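Local coordinates for protein TruD (PDB 4BS9) that probably acts as the ATP-dependent, zinc-containing cyanobactin heterocyclase that cyclises residues of precursor peptides on the way to trunkamide-type products, at residues A[565-576]-A[680-691]. Sequence-based numbering, arbitrary orientation.
Sequences WWYNRVSRPAVD and PYLVADASQPLK
Tyr681 is the bump of this contact, its ring set edge-first into a hollow at the end of helix 545-568 whose walls are Trp565, Trp566 and Arg569. CG stands between the backbone N and the carbonyl carbon (chi1 60°), a torsion that swings the ring over the helix end. With Trp565 the pair is offset edge-to-face, planes 67° apart, Tyr681 CD2 lying 3.9 Å from Trp565 CZ2; on Trp566 the ring stands almost upright, edge-to-face at 84°. A tyrosine suits the hollow because its OH also lies over one face of Trp566, 3.8 Å from Trp566 CH2, and has a weak hydrogen bond with Asn775 ND2. Arg569, which leaves the helix with positive phi in a Schellman motif, lays its aliphatic stem over one face of the tyrosine, CG 3.8 Å from the Tyr681 ring centroid, a CH-pi contact; its guanidinium goes on to Gln773 O. Leu682 CG lies over the rim of the opposite face, and its CD2 rests against Trp565. Trp565 NE1 donates to Tyr681 O (3.2 Å), which sits at the indole's edge in its plane. With an alanine at Tyr681, the faces of both tryptophans would probably lose the ring that rests on them, and the Arg569 stem its aromatic partner.

Farther along, 570-576 is extended, and 680-691 meets it at Asp685 and again at Lys691, with the Asp685-Gln688 type I turn between. Asp685 N donates to Arg572 O; Lys691 N donates to Ala574 O (2.8 Å, nearly straight), and Lys691 O accepts from Asp576 N. Small Ala574 fits here: its CB touches Ala684 CB and lies 3.7 Å from Leu690 CD2. An aromatic cluster at a Schellman-capped helix end, continued by a single beta bridge at Val575 and Lys691, thus ties the loop before helix 704-718 to helix 545-568 within the YcaO domain.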
ATOM      1  N   TRP A 565     -17.404 -24.369  34.075  1.00 71.96           N
ATOM      2  CA  TRP A 565     -17.188 -25.692  33.484  1.00 69.23           C
ATOM      3  C   TRP A 565     -15.800 -26.198  33.782  1.00 65.99           C
ATOM      4  O   TRP A 565     -15.612 -27.286  34.336  1.00 65.34           O
ATOM      5  CB  TRP A 565     -17.396 -25.610  31.973  1.00 68.62           C
ATOM      6  CG  TRP A 565     -16.865 -26.752  31.224  1.00 68.78           C
ATOM      7  CD1 TRP A 565     -17.309 -28.033  31.270  1.00 70.39           C
ATOM      8  CD2 TRP A 565     -15.795 -26.724  30.284  1.00 67.08           C
ATOM      9  NE1 TRP A 565     -16.570 -28.818  30.419  1.00 71.63           N
ATOM     10  CE2 TRP A 565     -15.629 -28.033  29.802  1.00 69.66           C
ATOM     11  CE3 TRP A 565     -14.958 -25.718  29.803  1.00 66.66           C
ATOM     12  CZ2 TRP A 565     -14.650 -28.367  28.863  1.00 71.11           C
ATOM     13  CZ3 TRP A 565     -13.985 -26.047  28.865  1.00 69.00           C
ATOM     14  CH2 TRP A 565     -13.840 -27.356  28.404  1.00 70.46           C
ATOM     15  N   TRP A 566     -14.829 -25.382  33.408  1.00 64.13           N
ATOM     16  CA  TRP A 566     -13.441 -25.764  33.493  1.00 63.86           C
ATOM     17  C   TRP A 566     -13.074 -26.128  34.906  1.00 64.40           C
ATOM     18  O   TRP A 566     -12.555 -27.207  35.145  1.00 65.77           O
ATOM     19  CB  TRP A 566     -12.564 -24.628  33.016  1.00 63.28           C
ATOM     20  CG  TRP A 566     -11.124 -24.894  33.159  1.00 65.22           C
ATOM     21  CD1 TRP A 566     -10.322 -24.550  34.209  1.00 66.10           C
ATOM     22  CD2 TRP A 566     -10.291 -25.536  32.208  1.00 66.86           C
ATOM     23  NE1 TRP A 566      -9.034 -24.951  33.969  1.00 67.88           N
ATOM     24  CE2 TRP A 566      -8.990 -25.565  32.745  1.00 68.43           C
ATOM     25  CE3 TRP A 566     -10.517 -26.097  30.949  1.00 68.62           C
ATOM     26  CZ2 TRP A 566      -7.921 -26.146  32.074  1.00 70.74           C
ATOM     27  CZ3 TRP A 566      -9.454 -26.669  30.279  1.00 69.40           C
ATOM     28  CH2 TRP A 566      -8.174 -26.691  30.840  1.00 69.93           C
ATOM     29  N   TYR A 567     -13.374 -25.235  35.836  1.00 65.52           N
ATOM     30  CA  TYR A 567     -12.867 -25.352  37.201  1.00 69.54           C
ATOM     31  C   TYR A 567     -13.570 -26.407  38.039  1.00 71.23           C
ATOM     32  O   TYR A 567     -12.953 -27.045  38.903  1.00 75.13           O
ATOM     33  CB  TYR A 567     -12.924 -24.003  37.915  1.00 70.06           C
ATOM     34  CG  TYR A 567     -11.823 -23.073  37.503  1.00 71.28           C
ATOM     35  CD1 TYR A 567     -10.495 -23.426  37.715  1.00 72.14           C
ATOM     36  CD2 TYR A 567     -12.094 -21.835  36.913  1.00 72.77           C
ATOM     37  CE1 TYR A 567      -9.459 -22.582  37.353  1.00 73.71           C
ATOM     38  CE2 TYR A 567     -11.061 -20.980  36.543  1.00 74.29           C
ATOM     39  CZ  TYR A 567      -9.741 -21.364  36.770  1.00 74.32           C
ATOM     40  OH  TYR A 567      -8.695 -20.551  36.420  1.00 72.36           O
ATOM     41  N   ASN A 568     -14.864 -26.575  37.795  1.00 69.93           N
ATOM     42  CA  ASN A 568     -15.613 -27.643  38.423  1.00 69.17           C
ATOM     43  C   ASN A 568     -15.450 -28.947  37.642  1.00 68.62           C
ATOM     44  O   ASN A 568     -15.961 -29.971  38.061  1.00 68.35           O
ATOM     45  CB  ASN A 568     -17.091 -27.272  38.495  1.00 69.61           C
ATOM     46  CG  ASN A 568     -17.391 -26.241  39.563  1.00 71.28           C
ATOM     47  OD1 ASN A 568     -17.318 -26.538  40.752  1.00 73.54           O
ATOM     48  ND2 ASN A 568     -17.775 -25.033  39.146  1.00 71.43           N
ATOM     49  N   ARG A 569     -14.769 -28.900  36.498  1.00 68.94           N
ATOM     50  CA  ARG A 569     -14.613 -30.063  35.619  1.00 69.04           C
ATOM     51  C   ARG A 569     -15.915 -30.795  35.406  1.00 68.34           C
ATOM     52  O   ARG A 569     -16.068 -31.930  35.821  1.00 69.16           O
ATOM     53  CB  ARG A 569     -13.556 -31.007  36.173  1.00 69.64           C
ATOM     54  CG  ARG A 569     -12.179 -30.413  36.005  1.00 72.27           C
ATOM     55  CD  ARG A 569     -11.082 -31.288  36.560  1.00 74.58           C
ATOM     56  NE  ARG A 569     -10.980 -31.121  38.002  1.00 76.50           N
ATOM     57  CZ  ARG A 569      -9.966 -31.549  38.737  1.00 77.27           C
ATOM     58  NH1 ARG A 569      -8.935 -32.177  38.182  1.00 78.41           N
ATOM     59  NH2 ARG A 569      -9.980 -31.335  40.041  1.00 80.71           N
ATOM     60  N   VAL A 570     -16.834 -30.127  34.730  1.00 68.91           N
ATOM     61  CA  VAL A 570     -18.195 -30.597  34.563  1.00 71.28           C
ATOM     62  C   VAL A 570     -18.397 -31.306  33.214  1.00 73.60           C
ATOM     63  O   VAL A 570     -17.963 -30.830  32.148  1.00 70.93           O
ATOM     64  CB  VAL A 570     -19.166 -29.411  34.676  1.00 73.65           C
ATOM     65  CG1 VAL A 570     -20.612 -29.865  34.556  1.00 76.50           C
ATOM     66  CG2 VAL A 570     -18.950 -28.693  35.996  1.00 72.83           C
ATOM     67  N   SER A 571     -19.058 -32.461  33.282  1.00 77.23           N
ATOM     68  CA  SER A 571     -19.339 -33.277  32.107  1.00 76.30           C
ATOM     69  C   SER A 571     -20.541 -32.672  31.419  1.00 73.45           C
ATOM     70  O   SER A 571     -21.564 -32.441  32.046  1.00 71.96           O
ATOM     71  CB  SER A 571     -19.647 -34.712  32.515  1.00 78.34           C
ATOM     72  OG  SER A 571     -19.365 -35.575  31.434  1.00 83.28           O
ATOM     73  N   ARG A 572     -20.427 -32.418  30.130  1.00 72.63           N
ATOM     74  CA  ARG A 572     -21.380 -31.542  29.486  1.00 74.22           C
ATOM     75  C   ARG A 572     -21.963 -32.210  28.243  1.00 74.51           C
ATOM     76  O   ARG A 572     -21.291 -33.030  27.613  1.00 76.92           O
ATOM     77  CB  ARG A 572     -20.633 -30.257  29.153  1.00 76.54           C
ATOM     78  CG  ARG A 572     -21.461 -29.000  29.147  1.00 80.26           C
ATOM     79  CD  ARG A 572     -21.886 -28.491  30.518  1.00 81.93           C
ATOM     80  NE  ARG A 572     -23.314 -28.154  30.465  1.00 90.33           N
ATOM     81  CZ  ARG A 572     -24.264 -28.701  31.227  1.00 96.37           C
ATOM     82  NH1 ARG A 572     -23.954 -29.584  32.178  1.00100.78           N
ATOM     83  NH2 ARG A 572     -25.536 -28.342  31.058  1.00 97.45           N
ATOM     84  N   PRO A 573     -23.225 -31.894  27.888  1.00 74.80           N
ATOM     85  CA  PRO A 573     -23.769 -32.526  26.678  1.00 74.82           C
ATOM     86  C   PRO A 573     -23.250 -31.933  25.379  1.00 73.00           C
ATOM     87  O   PRO A 573     -22.961 -30.751  25.301  1.00 73.61           O
ATOM     88  CB  PRO A 573     -25.257 -32.228  26.785  1.00 75.39           C
ATOM     89  CG  PRO A 573     -25.282 -30.921  27.476  1.00 75.05           C
ATOM     90  CD  PRO A 573     -24.263 -31.093  28.562  1.00 73.88           C
ATOM     91  N   ALA A 574     -23.174 -32.761  24.355  1.00 74.27           N
ATOM     92  CA  ALA A 574     -22.709 -32.326  23.058  1.00 74.42           C
ATOM     93  C   ALA A 574     -23.864 -31.754  22.243  1.00 76.03           C
ATOM     94  O   ALA A 574     -25.011 -31.781  22.672  1.00 75.45           O
ATOM     95  CB  ALA A 574     -22.058 -33.492  22.332  1.00 76.21           C
ATOM     96  N   VAL A 575     -23.546 -31.257  21.056  1.00 77.69           N
ATOM     97  CA  VAL A 575     -24.477 -30.507  20.256  1.00 82.13           C
ATOM     98  C   VAL A 575     -24.612 -31.177  18.908  1.00 85.52           C
ATOM     99  O   VAL A 575     -23.632 -31.296  18.186  1.00 85.47           O
ATOM    100  CB  VAL A 575     -23.952 -29.071  20.057  1.00 84.46           C
ATOM    101  CG1 VAL A 575     -24.881 -28.272  19.164  1.00 87.88           C
ATOM    102  CG2 VAL A 575     -23.784 -28.367  21.397  1.00 84.04           C
ATOM    103  N   ASP A 576     -25.824 -31.617  18.571  1.00 90.32           N
ATOM    104  CA  ASP A 576     -26.117 -32.110  17.223  1.00 92.50           C
ATOM    105  C   ASP A 576     -26.057 -30.927  16.253  1.00 92.66           C
ATOM    106  O   ASP A 576     -26.952 -30.081  16.221  1.00 93.39           O
ATOM    107  CB  ASP A 576     -27.494 -32.792  17.169  1.00 94.29           C
ATOM    108  CG  ASP A 576     -27.738 -33.544  15.866  1.00 95.96           C
ATOM    109  OD1 ASP A 576     -26.863 -33.516  14.969  1.00 93.93           O
ATOM    110  OD2 ASP A 576     -28.816 -34.170  15.747  1.00 99.30           O
ATOM    111  N   PRO A 680     -12.323 -36.107  31.683  1.00 69.45           N
ATOM    112  CA  PRO A 680     -13.754 -36.399  31.654  1.00 69.19           C
ATOM    113  C   PRO A 680     -14.592 -35.223  31.249  1.00 68.69           C
ATOM    114  O   PRO A 680     -15.512 -35.376  30.458  1.00 68.74           O
ATOM    115  CB  PRO A 680     -14.054 -36.776  33.096  1.00 69.74           C
ATOM    116  CG  PRO A 680     -12.801 -37.447  33.524  1.00 71.19           C
ATOM    117  CD  PRO A 680     -11.698 -36.633  32.907  1.00 69.66           C
ATOM    118  N   TYR A 681     -14.266 -34.056  31.782  1.00 69.60           N
ATOM    119  CA  TYR A 681     -14.974 -32.830  31.424  1.00 68.67           C
ATOM    120  C   TYR A 681     -14.885 -32.437  29.943  1.00 67.49           C
ATOM    121  O   TYR A 681     -15.739 -31.707  29.455  1.00 72.87           O
ATOM    122  CB  TYR A 681     -14.527 -31.683  32.318  1.00 69.49           C
ATOM    123  CG  TYR A 681     -13.049 -31.312  32.278  1.00 71.29           C
ATOM    124  CD1 TYR A 681     -12.097 -32.049  32.975  1.00 73.16           C
ATOM    125  CD2 TYR A 681     -12.622 -30.183  31.601  1.00 70.84           C
ATOM    126  CE1 TYR A 681     -10.763 -31.682  32.968  1.00 75.71           C
ATOM    127  CE2 TYR A 681     -11.293 -29.804  31.586  1.00 72.32           C
ATOM    128  CZ  TYR A 681     -10.359 -30.544  32.270  1.00 75.85           C
ATOM    129  OH  TYR A 681      -9.017 -30.144  32.249  1.00 76.85           O
ATOM    130  N   LEU A 682     -13.881 -32.938  29.229  1.00 66.46           N
ATOM    131  CA  LEU A 682     -13.785 -32.749  27.774  1.00 67.86           C
ATOM    132  C   LEU A 682     -14.586 -33.786  26.992  1.00 69.95           C
ATOM    133  O   LEU A 682     -14.715 -33.708  25.755  1.00 71.27           O
ATOM    134  CB  LEU A 682     -12.333 -32.847  27.312  1.00 67.17           C
ATOM    135  CG  LEU A 682     -11.334 -31.929  27.996  1.00 66.05           C
ATOM    136  CD1 LEU A 682      -9.925 -32.245  27.532  1.00 67.29           C
ATOM    137  CD2 LEU A 682     -11.683 -30.494  27.691  1.00 66.43           C
ATOM    138  N   VAL A 683     -15.082 -34.781  27.705  1.00 71.55           N
ATOM    139  CA  VAL A 683     -15.869 -35.822  27.095  1.00 75.10           C
ATOM    140  C   VAL A 683     -17.339 -35.476  27.271  1.00 77.21           C
ATOM    141  O   VAL A 683     -17.765 -34.994  28.327  1.00 79.60           O
ATOM    142  CB  VAL A 683     -15.574 -37.183  27.734  1.00 76.69           C
ATOM    143  CG1 VAL A 683     -16.357 -38.279  27.031  1.00 79.09           C
ATOM    144  CG2 VAL A 683     -14.083 -37.478  27.689  1.00 76.89           C
ATOM    145  N   ALA A 684     -18.110 -35.715  26.220  1.00 77.89           N
ATOM    146  CA  ALA A 684     -19.538 -35.463  26.255  1.00 78.62           C
ATOM    147  C   ALA A 684     -20.221 -36.465  27.179  1.00 79.62           C
ATOM    148  O   ALA A 684     -19.861 -37.646  27.225  1.00 78.27           O
ATOM    149  CB  ALA A 684     -20.128 -35.546  24.856  1.00 79.98           C
ATOM    150  N   ASP A 685     -21.204 -35.969  27.919  1.00 80.20           N
ATOM    151  CA  ASP A 685     -22.024 -36.785  28.799  1.00 82.44           C
ATOM    152  C   ASP A 685     -23.011 -37.641  27.988  1.00 83.77           C
ATOM    153  O   ASP A 685     -23.978 -37.124  27.429  1.00 81.42           O
ATOM    154  CB  ASP A 685     -22.776 -35.853  29.745  1.00 86.48           C
ATOM    155  CG  ASP A 685     -23.562 -36.586  30.790  1.00 91.95           C
ATOM    156  OD1 ASP A 685     -23.726 -37.818  30.655  1.00 97.78           O
ATOM    157  OD2 ASP A 685     -24.020 -35.919  31.745  1.00 92.36           O
ATOM    158  N   ALA A 686     -22.756 -38.950  27.929  1.00 85.68           N
ATOM    159  CA  ALA A 686     -23.606 -39.892  27.180  1.00 86.69           C
ATOM    160  C   ALA A 686     -24.947 -40.110  27.874  1.00 87.23           C
ATOM    161  O   ALA A 686     -25.928 -40.522  27.242  1.00 85.20           O
ATOM    162  CB  ALA A 686     -22.895 -41.229  26.992  1.00 87.31           C
ATOM    163  N   SER A 687     -24.976 -39.817  29.175  1.00 89.03           N
ATOM    164  CA  SER A 687     -26.190 -39.926  29.992  1.00 93.26           C
ATOM    165  C   SER A 687     -27.149 -38.744  29.787  1.00 93.19           C
ATOM    166  O   SER A 687     -28.115 -38.583  30.530  1.00 96.36           O
ATOM    167  CB  SER A 687     -25.821 -40.032  31.483  1.00 92.73           C
ATOM    168  OG  SER A 687     -25.693 -38.752  32.086  1.00 89.84           O
ATOM    169  N   GLN A 688     -26.879 -37.916  28.788  1.00 91.88           N
ATOM    170  CA  GLN A 688     -27.687 -36.755  28.532  1.00 91.18           C
ATOM    171  C   GLN A 688     -27.841 -36.594  27.035  1.00 89.46           C
ATOM    172  O   GLN A 688     -26.905 -36.810  26.282  1.00 88.29           O
ATOM    173  CB  GLN A 688     -27.009 -35.539  29.125  1.00 91.85           C
ATOM    174  CG  GLN A 688     -27.969 -34.450  29.553  1.00 95.52           C
ATOM    175  CD  GLN A 688     -27.256 -33.309  30.250  1.00 95.02           C
ATOM    176  OE1 GLN A 688     -26.038 -33.353  30.481  1.00 93.65           O
ATOM    177  NE2 GLN A 688     -28.011 -32.278  30.591  1.00 95.49           N
ATOM    178  N   PRO A 689     -29.035 -36.227  26.589  1.00 90.54           N
ATOM    179  CA  PRO A 689     -29.254 -36.136  25.148  1.00 89.53           C
ATOM    180  C   PRO A 689     -28.508 -34.981  24.476  1.00 87.91           C
ATOM    181  O   PRO A 689     -28.145 -34.000  25.138  1.00 84.08           O
ATOM    182  CB  PRO A 689     -30.764 -35.927  25.042  1.00 92.39           C
ATOM    183  CG  PRO A 689     -31.195 -35.399  26.372  1.00 92.28           C
ATOM    184  CD  PRO A 689     -30.263 -35.993  27.373  1.00 91.19           C
ATOM    185  N   LEU A 690     -28.315 -35.104  23.162  1.00 88.83           N
ATOM    186  CA  LEU A 690     -27.621 -34.090  22.352  1.00 86.96           C
ATOM    187  C   LEU A 690     -28.443 -32.825  22.156  1.00 86.95           C
ATOM    188  O   LEU A 690     -29.628 -32.871  21.855  1.00 85.73           O
ATOM    189  CB  LEU A 690     -27.285 -34.639  20.966  1.00 88.21           C
ATOM    190  CG  LEU A 690     -26.402 -35.880  20.887  1.00 86.40           C
ATOM    191  CD1 LEU A 690     -26.460 -36.484  19.496  1.00 87.68           C
ATOM    192  CD2 LEU A 690     -24.978 -35.520  21.271  1.00 84.59           C
ATOM    193  N   LYS A 691     -27.783 -31.688  22.301  1.00 88.78           N
ATOM    194  CA  LYS A 691     -28.439 -30.410  22.129  1.00 91.99           C
ATOM    195  C   LYS A 691     -28.754 -30.174  20.666  1.00 95.85           C
ATOM    196  O   LYS A 691     -27.882 -30.293  19.800  1.00 97.43           O
ATOM    197  CB  LYS A 691     -27.552 -29.282  22.646  1.00 90.87           C
ATOM    198  CG  LYS A 691     -27.332 -29.318  24.150  1.00 90.33           C
ATOM    199  CD  LYS A 691     -28.638 -29.172  24.917  1.00 90.12           C
ATOM    200  CE  LYS A 691     -28.390 -28.684  26.331  1.00 87.48           C
ATOM    201  NZ  LYS A 691     -29.658 -28.567  27.088  1.00 90.05           N
TER